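Local coordinates for protein putative hydrolase (Shewanella frigidimarina, PDB 3LHO) that probably acts as an iron-dependent dioxygenase of the 2-oxoadipate dioxygenase/decarboxylase family, with a metal site that holds nickel in this crystal, at residues Pro106-Gln109 against Lys110-Gly114; Ser132-His135 against Trp136-Lys140; Ala145-Ala148 against Glu149-Ala153. All blocks are in the same frame, centred on the assembly; numbering follows the deposited sequence. Where two conformers were deposited one is given.

Interaction 1: Pro106-Gln109 against Lys110-Gly114; sequences PEVQ and KSIHG
V108 and I112 meet one helical turn apart, CG1 of V108 lying 3.6 Å from CD1 of I112, the two side chains slanting past each other. CG1 of V108 stands anti to its backbone N (chi1 164°), which turns that methyl along the helix to the isoleucine tip. Both residues are buried. I112 CG1 also lies against the V108 carbonyl, whose O takes the I112 N-H. L146 of helix 140-149, in the modelled conformer, packs on I112, as do V101 and I49 from loops, while E149 touches V108, so this flank is the closely filled one. Q109 and H113, partly exposed, form a second pair. The H113 N to Q109 O bond, 2.9 Å long, is almost straight (174° at the hydrogen). The same oxygen meets the imidazole at its edge, near the ring plane, 3.2 Å from H113 CD2. Further out the two side chains do not touch but share a water, 2.8 Å from H113 NE2 and in the ring plane. That water donates to Q109 OE1 at 3.2 Å, while Q109 NE2 turns back to F104 O, so each end of the amide has its own partner. A bound sulfate lies about 4 Å from the H113 side chain. The other exposed flank is looser: K110 runs out fully extended, away from the first turn, and E107 and S111 are joined through a water that donates to E107 O at 2.9 Å and lies 3.2 Å from S111 OG. K110 N and S111 N continue the i to i+4 series by bonding P106 O and E107 O. Such a ladder, with one apolar flank and water-bridged polar groups on the rest, is typical of an amphipathic alpha helix, here the opening turns of helix 106-116.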
loop_
_atom_site.group_PDB
_atom_site.type_symbol
_atom_site.label_atom_id
_atom_site.label_comp_id
_atom_site.label_asym_id
_atom_site.label_seq_id
_atom_site.Cartn_x
_atom_site.Cartn_y
_atom_site.Cartn_z
ATOM N N PRO A 106 17.776 -6.763 18.518
ATOM C CA PRO A 106 16.952 -7.443 19.540
ATOM C C PRO A 106 15.882 -6.519 20.178
ATOM O O PRO A 106 14.768 -6.940 20.453
ATOM C CB PRO A 106 17.991 -7.885 20.577
ATOM C CG PRO A 106 19.291 -8.106 19.724
ATOM C CD PRO A 106 19.225 -7.080 18.650
ATOM N N GLU A 107 16.238 -5.261 20.383
ATOM C CA GLU A 107 15.352 -4.278 20.970
ATOM C C GLU A 107 14.185 -3.946 20.042
ATOM O O GLU A 107 13.028 -3.883 20.473
ATOM C CB GLU A 107 16.161 -3.019 21.352
ATOM C CG GLU A 107 17.226 -3.315 22.464
ATOM C CD GLU A 107 18.610 -3.808 21.945
ATOM O OE1 GLU A 107 18.771 -4.067 20.741
ATOM O OE2 GLU A 107 19.543 -3.946 22.765
ATOM N N VAL A 108 14.454 -3.775 18.764
ATOM C CA VAL A 108 13.338 -3.577 17.839
ATOM C C VAL A 108 12.424 -4.841 17.719
ATOM O O VAL A 108 11.198 -4.732 17.643
ATOM C CB VAL A 108 13.876 -3.126 16.472
ATOM C CG1 VAL A 108 12.823 -3.288 15.389
ATOM C CG2 VAL A 108 14.329 -1.661 16.585
ATOM N N GLN A 109 13.044 -6.018 17.701
ATOM C CA GLN A 109 12.319 -7.272 17.594
ATOM C C GLN A 109 11.372 -7.390 18.774
ATOM O O GLN A 109 10.206 -7.682 18.601
ATOM C CB GLN A 109 13.274 -8.466 17.547
ATOM C CG GLN A 109 14.256 -8.494 16.363
ATOM C CD GLN A 109 14.878 -9.843 16.151
ATOM O OE1 GLN A 109 14.222 -10.851 16.349
ATOM N NE2 GLN A 109 16.172 -9.879 15.739
ATOM N N LYS A 110 11.864 -7.100 19.981
ATOM C CA LYS A 110 11.028 -7.174 21.173
ATOM C C LYS A 110 9.890 -6.180 21.076
ATOM O O LYS A 110 8.742 -6.517 21.432
ATOM C CB LYS A 110 11.862 -6.936 22.446
ATOM C CG LYS A 110 11.040 -6.812 23.752
ATOM C CD LYS A 110 11.918 -6.972 25.019
ATOM C CE LYS A 110 11.071 -6.949 26.301
ATOM N NZ LYS A 110 11.821 -7.457 27.516
ATOM N N SER A 111 10.170 -4.966 20.593
ATOM C CA SER A 111 9.118 -3.955 20.509
ATOM C C SER A 111 8.025 -4.357 19.523
ATOM O O SER A 111 6.850 -4.172 19.806
ATOM C CB SER A 111 9.675 -2.582 20.126
ATOM O OG SER A 111 10.334 -2.019 21.252
ATOM N N ILE A 112 8.425 -4.891 18.374
ATOM C CA ILE A 112 7.480 -5.286 17.329
ATOM C C ILE A 112 6.641 -6.441 17.863
ATOM O O ILE A 112 5.404 -6.370 17.796
ATOM C CB ILE A 112 8.163 -5.651 16.020
ATOM C CG1 ILE A 112 8.755 -4.389 15.367
ATOM C CG2 ILE A 112 7.208 -6.360 15.030
ATOM C CD1 ILE A 112 9.748 -4.698 14.225
ATOM N N HIS A 113 7.284 -7.448 18.470
ATOM C CA HIS A 113 6.509 -8.544 19.080
ATOM C C HIS A 113 5.535 -8.049 20.107
ATOM O O HIS A 113 4.405 -8.549 20.196
ATOM C CB HIS A 113 7.387 -9.624 19.677
ATOM C CG HIS A 113 7.900 -10.569 18.663
ATOM N ND1 HIS A 113 7.140 -11.612 18.177
ATOM C CD2 HIS A 113 9.077 -10.611 18.005
ATOM C CE1 HIS A 113 7.852 -12.281 17.286
ATOM N NE2 HIS A 113 9.019 -11.674 17.142
ATOM N N GLY A 114 5.926 -7.024 20.851
ATOM C CA GLY A 114 5.069 -6.450 21.853
ATOM C C GLY A 114 3.808 -5.821 21.319
ATOM O O GLY A 114 2.758 -5.841 21.987
HETATM O O HOH W 1 12.457 -3.381 23.287
HETATM O O HOH W 2 11.382 -12.189 15.751
#

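Interaction 2: Ser132-His135 against Trp136-Lys140; sequences SGRH and WDVDK
R134 folds back against W136 and ends on its backbone carbonyl. From CB, with chi1 off the staggered positions at -108°, the chain brings CG to 3.4 Å above the indole plane, near the rim and 3.5 Å from W136 NE1. CD stays beside NE1, and a bend at chi3 swings the guanidinium round, its plane 58° from the indole. At the tip NH1 donates to W136 O at 2.9 Å; the donor lies in the carbonyl plane, yet the bond is bent. NH1 also makes a weak bond to a water that V138 N reaches too. This strip is the loop leading into helix 140-149: at its start S132 and G133 both face Y161 as a classic beta bulge, and at its end D139 is the N-cap. H135 lays its backbone N over a face of the indole, while its NE2 donates to S132 OG (2.7 Å), nearly in the imidazole plane. V138 CG1 sits at the indole edge, and the W136 NE1 proton goes to A157 O. With an alanine here, A157 O would probably lose the indole N-H and a gap would open between R134 CG and L115 and I116 of helix 106-116.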
loop_
_atom_site.group_PDB
_atom_site.type_symbol
_atom_site.label_atom_id
_atom_site.label_comp_id
_atom_site.label_asym_id
_atom_site.label_seq_id
_atom_site.Cartn_x
_atom_site.Cartn_y
_atom_site.Cartn_z
ATOM N N SER A 132 -8.469 -2.391 9.615
ATOM C CA SER A 132 -8.879 -2.362 11.049
ATOM C C SER A 132 -8.015 -1.346 11.845
ATOM O O SER A 132 -8.312 -1.005 12.978
ATOM C CB SER A 132 -8.723 -3.782 11.693
ATOM O OG SER A 132 -7.361 -4.289 11.555
ATOM N N GLY A 133 -6.892 -0.922 11.289
ATOM C CA GLY A 133 -6.014 0.057 11.983
ATOM C C GLY A 133 -5.121 -0.543 13.053
ATOM O O GLY A 133 -4.617 -1.694 12.939
ATOM N N ARG A 134 -4.892 0.265 14.078
ATOM C CA ARG A 134 -4.003 -0.097 15.144
ATOM C C ARG A 134 -4.702 -0.947 16.162
ATOM O O ARG A 134 -5.749 -0.576 16.630
ATOM C CB ARG A 134 -3.480 1.160 15.866
ATOM C CG ARG A 134 -2.034 1.434 15.556
ATOM C CD ARG A 134 -1.396 2.350 16.566
ATOM N NE ARG A 134 -2.173 3.569 16.813
ATOM C CZ ARG A 134 -2.550 3.994 18.012
ATOM N NH1 ARG A 134 -2.236 3.309 19.117
ATOM N NH2 ARG A 134 -3.260 5.117 18.107
ATOM N N HIS A 135 -4.064 -2.020 16.579
ATOM C CA HIS A 135 -4.620 -2.890 17.614
ATOM C C HIS A 135 -3.844 -2.784 18.949
ATOM O O HIS A 135 -4.146 -3.516 19.902
ATOM C CB HIS A 135 -4.585 -4.334 17.142
ATOM C CG HIS A 135 -5.478 -4.627 15.971
ATOM N ND1 HIS A 135 -6.614 -5.410 16.073
ATOM C CD2 HIS A 135 -5.373 -4.285 14.662
ATOM C CE1 HIS A 135 -7.178 -5.519 14.877
ATOM N NE2 HIS A 135 -6.447 -4.841 14.005
ATOM N N TRP A 136 -2.849 -1.893 19.002
ATOM C CA TRP A 136 -1.882 -1.838 20.095
ATOM C C TRP A 136 -1.711 -0.403 20.570
ATOM O O TRP A 136 -1.899 0.527 19.807
ATOM C CB TRP A 136 -0.510 -2.406 19.647
ATOM C CG TRP A 136 -0.120 -1.893 18.328
ATOM C CD1 TRP A 136 0.493 -0.695 18.067
ATOM C CD2 TRP A 136 -0.342 -2.520 17.063
ATOM N NE1 TRP A 136 0.657 -0.532 16.718
ATOM C CE2 TRP A 136 0.154 -1.633 16.070
ATOM C CE3 TRP A 136 -0.919 -3.739 16.663
ATOM C CZ2 TRP A 136 0.108 -1.932 14.716
ATOM C CZ3 TRP A 136 -0.985 -4.030 15.326
ATOM C CH2 TRP A 136 -0.454 -3.128 14.355
ATOM N N ASP A 137 -1.448 -0.258 21.862
ATOM C CA ASP A 137 -0.860 0.961 22.436
ATOM C C ASP A 137 0.604 1.041 22.030
ATOM O O ASP A 137 1.319 0.037 22.018
ATOM C CB ASP A 137 -0.908 0.924 23.947
ATOM C CG ASP A 137 -2.311 1.006 24.460
ATOM O OD1 ASP A 137 -3.091 1.756 23.845
ATOM O OD2 ASP A 137 -2.635 0.297 25.424
ATOM N N VAL A 138 1.048 2.239 21.706
ATOM C CA VAL A 138 2.451 2.437 21.382
ATOM C C VAL A 138 2.857 3.840 21.822
ATOM O O VAL A 138 2.066 4.795 21.703
ATOM C CB VAL A 138 2.705 2.161 19.885
ATOM C CG1 VAL A 138 1.750 2.935 18.991
ATOM C CG2 VAL A 138 4.176 2.408 19.519
ATOM N N ASP A 139 4.074 3.953 22.344
ATOM C CA ASP A 139 4.591 5.259 22.810
ATOM C C ASP A 139 5.611 5.849 21.821
ATOM O O ASP A 139 6.054 5.178 20.879
ATOM C CB ASP A 139 5.174 5.200 24.242
ATOM C CG ASP A 139 6.406 4.301 24.376
ATOM O OD1 ASP A 139 7.005 3.845 23.381
ATOM O OD2 ASP A 139 6.744 4.022 25.538
ATOM N N LYS A 140 5.990 7.096 22.061
ATOM C CA LYS A 140 6.825 7.831 21.114
ATOM C C LYS A 140 8.204 7.223 21.014
ATOM O O LYS A 140 8.751 7.145 19.917
ATOM C CB LYS A 140 6.913 9.320 21.499
ATOM C CG LYS A 140 5.559 10.047 21.393
ATOM C CD LYS A 140 5.677 11.562 21.586
ATOM C CE LYS A 140 5.843 11.948 22.998
ATOM N NZ LYS A 140 6.104 13.436 23.100
HETATM O O HOH W 3 -1.380 4.431 21.589
#

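Interaction 3: Ala145-Ala148 against Glu149-Ala153; sequences ALLA and ESEYA
The L146 carbonyl is the flat group gripped by the residues that follow it. E149 N stands above its plane, 52° out, and donates at 3.0 Å to L146 O; S150 N comes nearly along the C=O axis, the shorter of the two bonds at 2.7 Å from S150 N to L146 O. One oxygen thus serves an i+3 and an i+4 donor. In the other flat group, the E149 carboxylate, OE2 accepts from a water: it donates to E149 OE2 at 2.9 Å and to A145 O as well, and S105 OG is a further partner of the same oxygen. The water ties the carboxylate back to the preceding turn, and S105 ties it to the start of helix 106-116. The chain here passes from helix 140-149 into helix 151-159, a tight helix-helix corner with S150 as N-cap of the second helix. S150 OG lies anti to its own backbone N (chi1 -179°), which aims it at A153 N; that N-H reaches S150 OG at 3.0 Å and nearly straight (173°). A glycerol, probably from the crystallisation liquor, bonds E151 N and Y152 N. E151, in the first turn of its helix, is likely to be favoured there by the helix dipole. Its CG lies 4.0 Å from L147 CD1, the two side chains passing at a slant. A153 CB points back toward L146, whose methyl CD2 is 4.1 Å from it, a contact made less certain by a second L146 conformer. Beyond the corner, the Y152 hydroxyl bonds S97 OG and T46 N, joining helix 151-159 to neighbouring strands of the mixed sheet.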
loop_
_atom_site.group_PDB
_atom_site.type_symbol
_atom_site.label_atom_id
_atom_site.label_comp_id
_atom_site.label_asym_id
_atom_site.label_seq_id
_atom_site.Cartn_x
_atom_site.Cartn_y
_atom_site.Cartn_z
ATOM N N ALA A 145 12.462 4.271 18.035
ATOM C CA ALA A 145 13.403 3.129 17.988
ATOM C C ALA A 145 13.173 2.343 16.693
ATOM O O ALA A 145 14.112 1.977 16.022
ATOM C CB ALA A 145 13.244 2.211 19.229
ATOM N N LEU A 146 11.906 2.114 16.339
ATOM C CA LEU A 146 11.582 1.433 15.075
ATOM C C LEU A 146 12.052 2.275 13.889
ATOM O O LEU A 146 12.742 1.767 12.967
ATOM C CB LEU A 146 10.073 1.142 14.974
ATOM C CG LEU A 146 9.602 -0.241 15.469
ATOM C CD1 LEU A 146 9.933 -0.514 16.951
ATOM C CD2 LEU A 146 8.096 -0.388 15.213
ATOM N N LEU A 147 11.716 3.565 13.939
ATOM C CA LEU A 147 12.012 4.492 12.857
ATOM C C LEU A 147 13.522 4.562 12.603
ATOM O O LEU A 147 13.916 4.674 11.480
ATOM C CB LEU A 147 11.381 5.870 13.161
ATOM C CG LEU A 147 11.367 6.964 12.095
ATOM C CD1 LEU A 147 10.596 6.549 10.817
ATOM C CD2 LEU A 147 10.784 8.242 12.666
ATOM N N ALA A 148 14.337 4.389 13.630
ATOM C CA ALA A 148 15.805 4.482 13.489
ATOM C C ALA A 148 16.356 3.354 12.627
ATOM O O ALA A 148 17.395 3.504 12.012
ATOM C CB ALA A 148 16.498 4.486 14.874
ATOM N N GLU A 149 15.658 2.228 12.580
ATOM C CA GLU A 149 16.127 1.083 11.801
ATOM C C GLU A 149 15.244 0.780 10.583
ATOM O O GLU A 149 15.724 0.228 9.613
ATOM C CB GLU A 149 16.200 -0.139 12.703
ATOM C CG GLU A 149 17.310 -0.060 13.713
ATOM C CD GLU A 149 17.349 -1.264 14.613
ATOM O OE1 GLU A 149 17.130 -2.380 14.097
ATOM O OE2 GLU A 149 17.557 -1.099 15.839
ATOM N N SER A 150 13.958 1.137 10.638
ATOM C CA SER A 150 13.028 0.818 9.569
ATOM C C SER A 150 11.846 1.771 9.499
ATOM O O SER A 150 10.944 1.730 10.369
ATOM C CB SER A 150 12.515 -0.635 9.715
ATOM O OG SER A 150 11.604 -0.982 8.649
ATOM N N GLU A 151 11.805 2.598 8.448
ATOM C CA GLU A 151 10.605 3.438 8.202
ATOM C C GLU A 151 9.359 2.571 8.034
ATOM O O GLU A 151 8.248 2.924 8.473
ATOM C CB GLU A 151 10.786 4.292 6.944
ATOM C CG GLU A 151 11.764 5.459 7.132
ATOM C CD GLU A 151 12.068 6.162 5.817
ATOM O OE1 GLU A 151 11.107 6.470 5.075
ATOM O OE2 GLU A 151 13.265 6.393 5.524
ATOM N N TYR A 152 9.532 1.447 7.347
ATOM C CA TYR A 152 8.435 0.490 7.138
ATOM C C TYR A 152 7.829 0.029 8.445
ATOM O O TYR A 152 6.595 0.146 8.654
ATOM C CB TYR A 152 9.001 -0.700 6.350
ATOM C CG TYR A 152 8.019 -1.768 5.927
ATOM C CD1 TYR A 152 7.449 -2.646 6.877
ATOM C CD2 TYR A 152 7.720 -1.966 4.569
ATOM C CE1 TYR A 152 6.593 -3.690 6.481
ATOM C CE2 TYR A 152 6.836 -2.980 4.175
ATOM C CZ TYR A 152 6.264 -3.838 5.159
ATOM O OH TYR A 152 5.379 -4.888 4.810
ATOM N N ALA A 153 8.691 -0.481 9.339
ATOM C CA ALA A 153 8.241 -0.912 10.674
ATOM C C ALA A 153 7.544 0.204 11.427
ATOM O O ALA A 153 6.463 -0.005 12.035
ATOM C CB ALA A 153 9.452 -1.458 11.517
HETATM O O HOH W 4 16.449 1.277 17.140
#

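In the fold
From the N terminus the three contacts come in series, none nesting within or crossing another, and each closes only a turn or a short bend. Interaction 1 lies on helix 106-116, interaction 2 in the loop that leads to helix 140-149, and interaction 3 at the corner where that helix passes into 151-159. Interactions 1 and 3 touch directly: S111 packs on L146 in its modelled conformer, and V108 CG2 lies 3.4 Å from E149 OE2, bringing helix 106-116 against helix 140-149. Interaction 2 touches neither, about 5 Å away at the nearest atoms, but its W136 joins helices 106-116 and 151-159.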